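PDB 3HCW: maltose operon transcriptional repressor from Staphylococcus aureus subsp. aureus Mu50, which probably represses transcription of the maltose operon, its sugar-binding-protein-like C-terminal part, the fragment crystallised, being expected to sense a small effector. Local coordinates for residues P247-Q252 against V273-E278; I95-P100 against Q252-A257; N113-A118 against F143-D148. All coordinates share one frame; numbering follows the deposited sequence. Where two conformers were deposited one is given.

Interaction 1 (P247-Q252 against V273-E278)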
loop_
_atom_site.group_PDB
_atom_site.type_symbol
_atom_site.label_atom_id
_atom_site.label_comp_id
_atom_site.label_asym_id
_atom_site.label_seq_id
_atom_site.Cartn_x
_atom_site.Cartn_y
_atom_site.Cartn_z
ATOM N N PRO A 247 -10.429 7.380 5.057
ATOM C CA PRO A 247 -9.238 8.255 5.050
ATOM C C PRO A 247 -9.201 9.286 3.904
ATOM O O PRO A 247 -8.659 10.394 4.075
ATOM C CB PRO A 247 -8.065 7.263 4.984
ATOM C CG PRO A 247 -8.651 5.996 4.394
ATOM C CD PRO A 247 -10.091 5.959 4.818
ATOM N N ARG A 248 -9.800 8.946 2.764
ATOM C CA ARG A 248 -9.894 9.892 1.652
ATOM C C ARG A 248 -10.831 11.050 1.999
ATOM O O ARG A 248 -10.534 12.200 1.661
ATOM C CB ARG A 248 -10.320 9.202 0.364
ATOM C CG ARG A 248 -10.006 10.013 -0.870
ATOM C CD ARG A 248 -10.198 9.187 -2.117
ATOM N NE ARG A 248 -10.085 10.021 -3.305
ATOM C CZ ARG A 248 -10.058 9.559 -4.547
ATOM N NH1 ARG A 248 -9.956 10.408 -5.564
ATOM N NH2 ARG A 248 -10.140 8.257 -4.772
ATOM N N MET A 249 -11.929 10.740 2.697
ATOM C CA MET A 249 -12.839 11.757 3.236
ATOM C C MET A 249 -12.148 12.641 4.272
ATOM O O MET A 249 -12.265 13.854 4.215
ATOM C CB MET A 249 -14.077 11.121 3.871
ATOM C CG MET A 249 -15.346 11.180 3.033
ATOM S SD MET A 249 -16.827 10.795 4.005
ATOM C CE MET A 249 -17.062 12.326 4.905
ATOM N N LEU A 250 -11.444 12.024 5.227
ATOM C CA LEU A 250 -10.680 12.786 6.230
ATOM C C LEU A 250 -9.743 13.811 5.582
ATOM O O LEU A 250 -9.683 14.963 6.007
ATOM C CB LEU A 250 -9.850 11.843 7.116
ATOM C CG LEU A 250 -10.547 10.985 8.170
ATOM C CD1 LEU A 250 -9.723 9.741 8.444
ATOM C CD2 LEU A 250 -10.788 11.766 9.462
ATOM N N GLY A 251 -9.034 13.377 4.535
ATOM C CA GLY A 251 -8.104 14.226 3.803
ATOM C C GLY A 251 -8.783 15.368 3.061
ATOM O O GLY A 251 -8.327 16.516 3.120
ATOM N N GLN A 252 -9.875 15.053 2.366
ATOM C CA GLN A 252 -10.649 16.067 1.650
ATOM C C GLN A 252 -11.168 17.131 2.611
ATOM O O GLN A 252 -11.090 18.314 2.309
ATOM C CB GLN A 252 -11.807 15.440 0.868
ATOM C CG GLN A 252 -11.365 14.664 -0.363
ATOM C CD GLN A 252 -12.500 13.879 -1.013
ATOM O OE1 GLN A 252 -13.619 13.834 -0.502
ATOM N NE2 GLN A 252 -12.208 13.258 -2.151
ATOM N N VAL A 273 -14.313 18.336 13.386
ATOM C CA VAL A 273 -15.125 17.755 12.324
ATOM C C VAL A 273 -15.021 16.244 12.476
ATOM O O VAL A 273 -13.916 15.694 12.515
ATOM C CB VAL A 273 -14.680 18.215 10.905
ATOM C CG1 VAL A 273 -15.527 17.550 9.818
ATOM C CG2 VAL A 273 -14.744 19.750 10.770
ATOM N N ILE A 274 -16.168 15.581 12.595
ATOM C CA ILE A 274 -16.197 14.139 12.799
ATOM C C ILE A 274 -16.670 13.420 11.520
ATOM O O ILE A 274 -17.728 13.729 10.972
ATOM C CB ILE A 274 -17.029 13.769 14.063
ATOM C CG1 ILE A 274 -16.365 14.330 15.340
ATOM C CG2 ILE A 274 -17.257 12.252 14.176
ATOM C CD1 ILE A 274 -15.142 13.542 15.881
ATOM N N ILE A 275 -15.849 12.490 11.043
ATOM C CA ILE A 275 -16.160 11.654 9.887
ATOM C C ILE A 275 -16.648 10.291 10.394
ATOM O O ILE A 275 -15.961 9.635 11.181
ATOM C CB ILE A 275 -14.924 11.529 8.930
ATOM C CG1 ILE A 275 -14.827 12.743 8.015
ATOM C CG2 ILE A 275 -14.983 10.285 8.044
ATOM C CD1 ILE A 275 -13.896 13.788 8.506
ATOM N N ASP A 276 -17.844 9.897 9.959
ATOM C CA ASP A 276 -18.475 8.639 10.371
ATOM C C ASP A 276 -17.719 7.444 9.814
ATOM O O ASP A 276 -17.219 7.487 8.702
ATOM C CB ASP A 276 -19.928 8.557 9.873
ATOM C CG ASP A 276 -20.857 9.568 10.541
ATOM O OD1 ASP A 276 -20.623 9.969 11.708
ATOM O OD2 ASP A 276 -21.851 9.946 9.883
ATOM N N THR A 277 -17.664 6.372 10.593
ATOM C CA THR A 277 -16.999 5.153 10.169
ATOM C C THR A 277 -18.031 4.068 9.828
ATOM O O THR A 277 -19.228 4.242 10.047
ATOM C CB THR A 277 -16.040 4.652 11.249
ATOM O OG1 THR A 277 -16.790 4.259 12.396
ATOM C CG2 THR A 277 -15.017 5.746 11.643
ATOM N N GLU A 278 -17.560 2.953 9.284
ATOM C CA GLU A 278 -18.453 1.882 8.871
ATOM C C GLU A 278 -17.802 0.513 9.044
ATOM O O GLU A 278 -16.733 0.244 8.494
ATOM C CB GLU A 278 -18.893 2.098 7.415
ATOM C CG GLU A 278 -19.688 0.958 6.820
ATOM C CD GLU A 278 -20.023 1.166 5.341
ATOM O OE1 GLU A 278 -19.458 2.087 4.707
ATOM O OE2 GLU A 278 -20.854 0.396 4.805
#

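Interaction 2 (I95-P100 against Q252-A257)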
loop_
_atom_site.group_PDB
_atom_site.type_symbol
_atom_site.label_atom_id
_atom_site.label_comp_id
_atom_site.label_asym_id
_atom_site.label_seq_id
_atom_site.Cartn_x
_atom_site.Cartn_y
_atom_site.Cartn_z
ATOM N N ILE A 95 -4.192 22.803 10.502
ATOM C CA ILE A 95 -5.233 21.831 10.817
ATOM C C ILE A 95 -4.545 20.648 11.488
ATOM O O ILE A 95 -3.359 20.410 11.260
ATOM C CB ILE A 95 -6.022 21.402 9.524
ATOM C CG1 ILE A 95 -7.415 22.006 9.526
ATOM C CG2 ILE A 95 -6.231 19.917 9.431
ATOM C CD1 ILE A 95 -7.434 23.484 9.468
ATOM N N VAL A 96 -5.270 19.933 12.342
ATOM C CA VAL A 96 -4.776 18.678 12.885
ATOM C C VAL A 96 -5.722 17.565 12.485
ATOM O O VAL A 96 -6.933 17.671 12.662
ATOM C CB VAL A 96 -4.639 18.722 14.423
ATOM C CG1 VAL A 96 -4.092 17.397 14.963
ATOM C CG2 VAL A 96 -3.742 19.878 14.854
ATOM N N ILE A 97 -5.178 16.503 11.917
ATOM C CA ILE A 97 -5.955 15.300 11.764
ATOM C C ILE A 97 -5.753 14.445 13.016
ATOM O O ILE A 97 -4.673 13.880 13.235
ATOM C CB ILE A 97 -5.632 14.552 10.470
ATOM C CG1 ILE A 97 -5.867 15.481 9.276
ATOM C CG2 ILE A 97 -6.494 13.299 10.354
ATOM C CD1 ILE A 97 -5.762 14.803 7.941
ATOM N N GLY A 98 -6.801 14.397 13.843
ATOM C CA GLY A 98 -6.807 13.648 15.101
ATOM C C GLY A 98 -7.662 14.321 16.164
ATOM O O GLY A 98 -8.479 15.197 15.853
ATOM N N LYS A 99 -7.461 13.914 17.419
ATOM C CA LYS A 99 -8.286 14.373 18.541
ATOM C C LYS A 99 -7.708 15.573 19.311
ATOM O O LYS A 99 -6.537 15.549 19.699
ATOM C CB LYS A 99 -8.504 13.226 19.530
ATOM C CG LYS A 99 -9.831 13.311 20.304
ATOM C CD LYS A 99 -9.683 12.883 21.761
ATOM C CE LYS A 99 -8.597 11.846 21.955
ATOM N NZ LYS A 99 -8.684 11.265 23.323
ATOM N N PRO A 100 -8.541 16.606 19.553
ATOM C CA PRO A 100 -8.197 17.711 20.458
ATOM C C PRO A 100 -7.960 17.187 21.861
ATOM O O PRO A 100 -8.736 16.369 22.357
ATOM C CB PRO A 100 -9.442 18.604 20.425
ATOM C CG PRO A 100 -10.553 17.736 19.885
ATOM C CD PRO A 100 -9.877 16.788 18.948
ATOM N N GLN A 252 -9.875 15.053 2.366
ATOM C CA GLN A 252 -10.649 16.067 1.650
ATOM C C GLN A 252 -11.168 17.131 2.611
ATOM O O GLN A 252 -11.090 18.314 2.309
ATOM C CB GLN A 252 -11.807 15.440 0.868
ATOM C CG GLN A 252 -11.365 14.664 -0.363
ATOM C CD GLN A 252 -12.500 13.879 -1.013
ATOM O OE1 GLN A 252 -13.619 13.834 -0.502
ATOM N NE2 GLN A 252 -12.208 13.258 -2.151
ATOM N N GLN A 253 -11.677 16.699 3.764
ATOM C CA GLN A 253 -12.190 17.616 4.795
ATOM C C GLN A 253 -11.089 18.502 5.401
ATOM O O GLN A 253 -11.315 19.678 5.667
ATOM C CB GLN A 253 -12.894 16.833 5.900
ATOM C CG GLN A 253 -14.192 16.144 5.475
ATOM C CD GLN A 253 -15.332 17.118 5.247
ATOM O OE1 GLN A 253 -15.611 17.978 6.088
ATOM N NE2 GLN A 253 -16.001 16.986 4.110
ATOM N N ALA A 254 -9.900 17.935 5.602
ATOM C CA ALA A 254 -8.762 18.699 6.113
ATOM C C ALA A 254 -8.295 19.725 5.091
ATOM O O ALA A 254 -7.941 20.852 5.455
ATOM C CB ALA A 254 -7.622 17.774 6.491
ATOM N N GLY A 255 -8.302 19.314 3.818
ATOM C CA GLY A 255 -7.966 20.180 2.685
ATOM C C GLY A 255 -8.920 21.352 2.543
ATOM O O GLY A 255 -8.491 22.496 2.378
ATOM N N SER A 256 -10.215 21.064 2.622
ATOM C CA SER A 256 -11.249 22.105 2.622
ATOM C C SER A 256 -11.128 23.076 3.794
ATOM O O SER A 256 -11.224 24.287 3.594
ATOM C CB SER A 256 -12.633 21.473 2.606
ATOM O OG SER A 256 -12.838 20.808 1.372
ATOM N N ALA A 257 -10.908 22.539 5.000
ATOM C CA ALA A 257 -10.780 23.348 6.221
ATOM C C ALA A 257 -9.633 24.351 6.145
ATOM O O ALA A 257 -9.819 25.517 6.464
ATOM C CB ALA A 257 -10.604 22.465 7.451
#

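Interaction 3 (N113-A118 against F143-D148)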
loop_
_atom_site.group_PDB
_atom_site.type_symbol
_atom_site.label_atom_id
_atom_site.label_comp_id
_atom_site.label_asym_id
_atom_site.label_seq_id
_atom_site.Cartn_x
_atom_site.Cartn_y
_atom_site.Cartn_z
ATOM N N ASN A 113 -12.009 10.802 13.164
ATOM C CA ASN A 113 -13.109 9.853 13.316
ATOM C C ASN A 113 -13.455 9.838 14.795
ATOM O O ASN A 113 -12.665 10.325 15.628
ATOM C CB ASN A 113 -12.686 8.434 12.934
ATOM C CG ASN A 113 -12.202 8.316 11.509
ATOM O OD1 ASN A 113 -11.031 8.022 11.267
ATOM N ND2 ASN A 113 -13.099 8.532 10.554
ATOM N N ASP A 114 -14.609 9.260 15.130
ATOM C CA ASP A 114 -14.924 8.936 16.522
ATOM C C ASP A 114 -14.337 7.555 16.792
ATOM O O ASP A 114 -14.924 6.530 16.457
ATOM C CB ASP A 114 -16.440 9.008 16.787
ATOM C CG ASP A 114 -16.805 8.862 18.271
ATOM O OD1 ASP A 114 -17.956 9.187 18.639
ATOM O OD2 ASP A 114 -15.968 8.402 19.077
ATOM N N ASN A 115 -13.158 7.538 17.402
ATOM C CA ASN A 115 -12.378 6.306 17.484
ATOM C C ASN A 115 -12.793 5.408 18.637
ATOM O O ASN A 115 -12.552 4.196 18.615
ATOM C CB ASN A 115 -10.868 6.602 17.488
ATOM C CG ASN A 115 -10.277 6.613 16.093
ATOM O OD1 ASN A 115 -10.440 5.658 15.327
ATOM N ND2 ASN A 115 -9.555 7.678 15.763
ATOM N N ILE A 116 -13.441 6.003 19.631
ATOM C CA ILE A 116 -14.082 5.225 20.681
ATOM C C ILE A 116 -15.294 4.461 20.115
ATOM O O ILE A 116 -15.383 3.248 20.255
ATOM C CB ILE A 116 -14.436 6.091 21.890
ATOM C CG1 ILE A 116 -13.142 6.685 22.482
ATOM C CG2 ILE A 116 -15.206 5.267 22.903
ATOM C CD1 ILE A 116 -13.303 7.567 23.700
ATOM N N LEU A 117 -16.172 5.165 19.422
ATOM C CA LEU A 117 -17.364 4.566 18.834
ATOM C C LEU A 117 -16.998 3.497 17.804
ATOM O O LEU A 117 -17.550 2.382 17.831
ATOM C CB LEU A 117 -18.265 5.664 18.227
ATOM C CG LEU A 117 -19.619 5.315 17.605
ATOM C CD1 LEU A 117 -20.476 4.465 18.544
ATOM C CD2 LEU A 117 -20.347 6.583 17.223
ATOM N N ALA A 118 -16.021 3.805 16.948
ATOM C CA ALA A 118 -15.546 2.852 15.932
ATOM C C ALA A 118 -15.136 1.534 16.574
ATOM O O ALA A 118 -15.602 0.454 16.145
ATOM C CB ALA A 118 -14.400 3.437 15.117
ATOM N N PHE A 143 0.010 7.500 21.304
ATOM C CA PHE A 143 -0.895 8.042 20.291
ATOM C C PHE A 143 -2.341 8.016 20.752
ATOM O O PHE A 143 -2.808 7.016 21.297
ATOM C CB PHE A 143 -0.740 7.297 18.963
ATOM C CG PHE A 143 0.613 7.472 18.338
ATOM C CD1 PHE A 143 1.047 8.736 17.929
ATOM C CD2 PHE A 143 1.460 6.383 18.174
ATOM C CE1 PHE A 143 2.304 8.908 17.360
ATOM C CE2 PHE A 143 2.717 6.542 17.607
ATOM C CZ PHE A 143 3.142 7.805 17.201
ATOM N N GLU A 144 -3.035 9.126 20.519
ATOM C CA GLU A 144 -4.413 9.266 20.964
ATOM C C GLU A 144 -5.379 8.301 20.269
ATOM O O GLU A 144 -6.369 7.910 20.857
ATOM C CB GLU A 144 -4.873 10.721 20.832
ATOM C CG GLU A 144 -4.741 11.550 22.122
ATOM C CD GLU A 144 -3.339 11.526 22.742
ATOM O OE1 GLU A 144 -2.339 11.711 22.016
ATOM O OE2 GLU A 144 -3.241 11.332 23.971
ATOM N N VAL A 145 -5.070 7.901 19.035
ATOM C CA VAL A 145 -5.891 6.940 18.292
ATOM C C VAL A 145 -5.872 5.575 19.012
ATOM O O VAL A 145 -6.917 4.934 19.203
ATOM C CB VAL A 145 -5.469 6.863 16.772
ATOM C CG1 VAL A 145 -3.964 6.939 16.613
ATOM C CG2 VAL A 145 -6.006 5.603 16.093
ATOM N N SER A 146 -4.676 5.186 19.447
ATOM C CA SER A 146 -4.454 4.016 20.277
ATOM C C SER A 146 -5.252 4.091 21.582
ATOM O O SER A 146 -6.003 3.161 21.889
ATOM C CB SER A 146 -2.947 3.837 20.535
ATOM O OG SER A 146 -2.681 2.699 21.331
ATOM N N LYS A 147 -5.131 5.209 22.308
ATOM C CA LYS A 147 -5.869 5.410 23.565
ATOM C C LYS A 147 -7.388 5.333 23.376
ATOM O O LYS A 147 -8.090 4.722 24.179
ATOM C CB LYS A 147 -5.523 6.760 24.209
ATOM C CG LYS A 147 -4.106 6.899 24.753
ATOM C CD LYS A 147 -3.942 8.300 25.359
ATOM C CE LYS A 147 -2.714 8.420 26.254
ATOM N NZ LYS A 147 -1.447 8.492 25.481
ATOM N N ASP A 148 -7.883 5.984 22.328
ATOM C CA ASP A 148 -9.313 5.976 22.002
ATOM C C ASP A 148 -9.857 4.588 21.645
ATOM O O ASP A 148 -10.918 4.217 22.106
ATOM C CB ASP A 148 -9.593 6.920 20.842
ATOM C CG ASP A 148 -9.580 8.367 21.246
ATOM O OD1 ASP A 148 -9.924 9.208 20.385
ATOM O OD2 ASP A 148 -9.236 8.663 22.412
HETATM O O HOH W 1 -11.930 9.611 18.490
HETATM O O HOH W 2 -8.758 9.534 17.546
#

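Interaction 1 (P247-Q252 against V273-E278)
Leu-250 and Ile-275 meet through their terminal methyls, CD2 of the leucine lying 3.8 Å from CD1 of the isoleucine, and this buried pair is the tight part of the contact between residues 247-252 and 273-278. Ile-275 projects from its strand at the helix. With CG1 anti to the carbonyl carbon (chi1 -82°), its longer branch runs between two helix residues: CD1 ends 4.1 Å from Leu-250 CA, so the methyl rests on the helix backbone as well as on a side chain. Leu-250 itself reaches in obliquely from the flank of the helix, and its CD2 also lies 4.2 Å from Ile-275 CB. Ile-111 of the neighbouring strand 110-113 packs on both residues and closes this apolar cluster.

The other flank is looser. Met-249 is exposed; its chain bends at the last torsion (chi3 77°) and lays the methyl CE 3.9 Å from Ile-275 CG1. This is its one close approach in the conformer described, one of two modelled, and so the less certain half of the contact. No hydrogen bond crosses between the segments; what meets is hydrocarbon. Arg-248, turned from the strand, forms a salt bridge with Glu-36 of helix 25-39 and packs on Arg-22 of the second subunit.

As a worked example of helix-on-sheet packing, the arrangement joins the start of helix 247-263 to strand 272-280, which succeeds it in the chain, within the layered alpha/beta architecture of the periplasmic binding protein-like fold shared by repressors of the LacI type.

Interaction 2 (I95-P100 against Q252-A257)
Two isoleucine torsions set up this contact. In Ile-97, CG1 stands anti to the carbonyl carbon (chi1 -57°) and the chain then runs on extended, which carries CD1 from a strand residue whose CB starts off to one flank over to Ala-254 CB, 3.8 Å away. Ile-95 has an unusual first torsion, -108°, away from the staggered positions, and it divides its branches between two helix residues: CG2 lies 3.9 Å from Ala-254 CB, while CG1 approaches Ala-257 CB to 3.8 Å. Ile-95 CD1 continues along the same alanine, 3.9 Å from Ala-257 CB and 4.1 Å from the backbone carbon Ala-257 C.

Ala-254 CB is therefore met by both isoleucines, and Ala-257, three residues further along the same helical face, receives the outer branch of Ile-95. The short methyls let helix 252-257 lie close over strand 95-97: the segment axes approach to 9.0 Å and run almost antiparallel, at 170°. Ile-73 of strand 71-74 touches Ile-95, Ile-97 and Ala-254, extending the apolar layer across the sheet.

Ser-256 and Gln-252 hold their polar groups away from the strand. Ser-256 OG donates to Gln-252 O at 3.2 Å, from above the carbonyl plane and from the face opposite to that used by Ser-256 N, giving that oxygen two donors from one residue. Gln-252 NE2 bonds instead to Glu-36 of helix 25-39.

Since the side chains that meet are all aliphatic, the chemistry implies cohesion by van der Waals packing, probably with the hydrophobic effect, without the directional restraint that a hydrogen bond would add.

Interaction 3 (N113-A118 against F143-D148)
Asn-115 and Asp-148 face each other CB to CB at 3.6 Å, where helix 115-129 begins beside the first turns of helix 144-159. Followed outward, Asn-115 changes character atom by atom. Its CB rests on Asp-148 CB and also lies 4.0 Å from the carboxylate oxygen OD1. From CG the amide divides: OD1 accepts a hydrogen bond from Arg-149 NE, just beyond the aspartate, while ND2 passes obliquely by the methyl CG2 of Val-145, at 4.1 Å. The same ND2 donates to a water 2.7 Å away, and a bound glycerol, probably from the crystallisation liquor, takes another bond from it.

That water also lies within hydrogen-bonding distance of Asp-148 OD1, and a second water, held 2.6 Å from Asn-115 N, is similarly placed toward this oxygen and Asn-113 O. The two waters can thus bridge segments that have no direct hydrogen bond between them. Asp-148 OD2, the other carboxylate oxygen, is engaged by Lys-99 in a salt bridge.

Next along the helix, Ile-116 crosses Asp-148 at about a right angle. Holding CG1 anti to its carbonyl carbon (chi1 -61°), it sets that atom 3.3 Å from the backbone oxygen of Asp-148 and 3.9 Å from its CB. Asp-114 N-caps helix 115-129, its OD2 receiving Leu-117 N from above the carboxylate plane, in a nearly straight but rather long bond of 3.3 Å.

The chemistry implies a water-mediated junction: the backbone and amide of Asn-115 can reach the aspartate through solvent, while Lys-99 probably offsets its negative charge and would favour the ionised form.

Helix 247-263 is common to interactions 1 and 2, whose centres lie 9 Å apart; it packs on strand 272-280 with its first turn and on strand 94-97 with the turns that follow. The two contacts share Gln-252, reach the same mixed sheet and alternate along the chain. Interaction 3, about 13 and 15 Å from their respective centres, is nested within the loop closed by interaction 2 and precedes interaction 1 in sequence. It touches both others: Asn-113 ND2 probably bonds to Ile-275 O, and Lys-99, just after strand 94-97, packs on Glu-144. Apolar helix-sheet packing thus connects with a hydrated helix junction beside a glycerol site, consistent with an effector cleft.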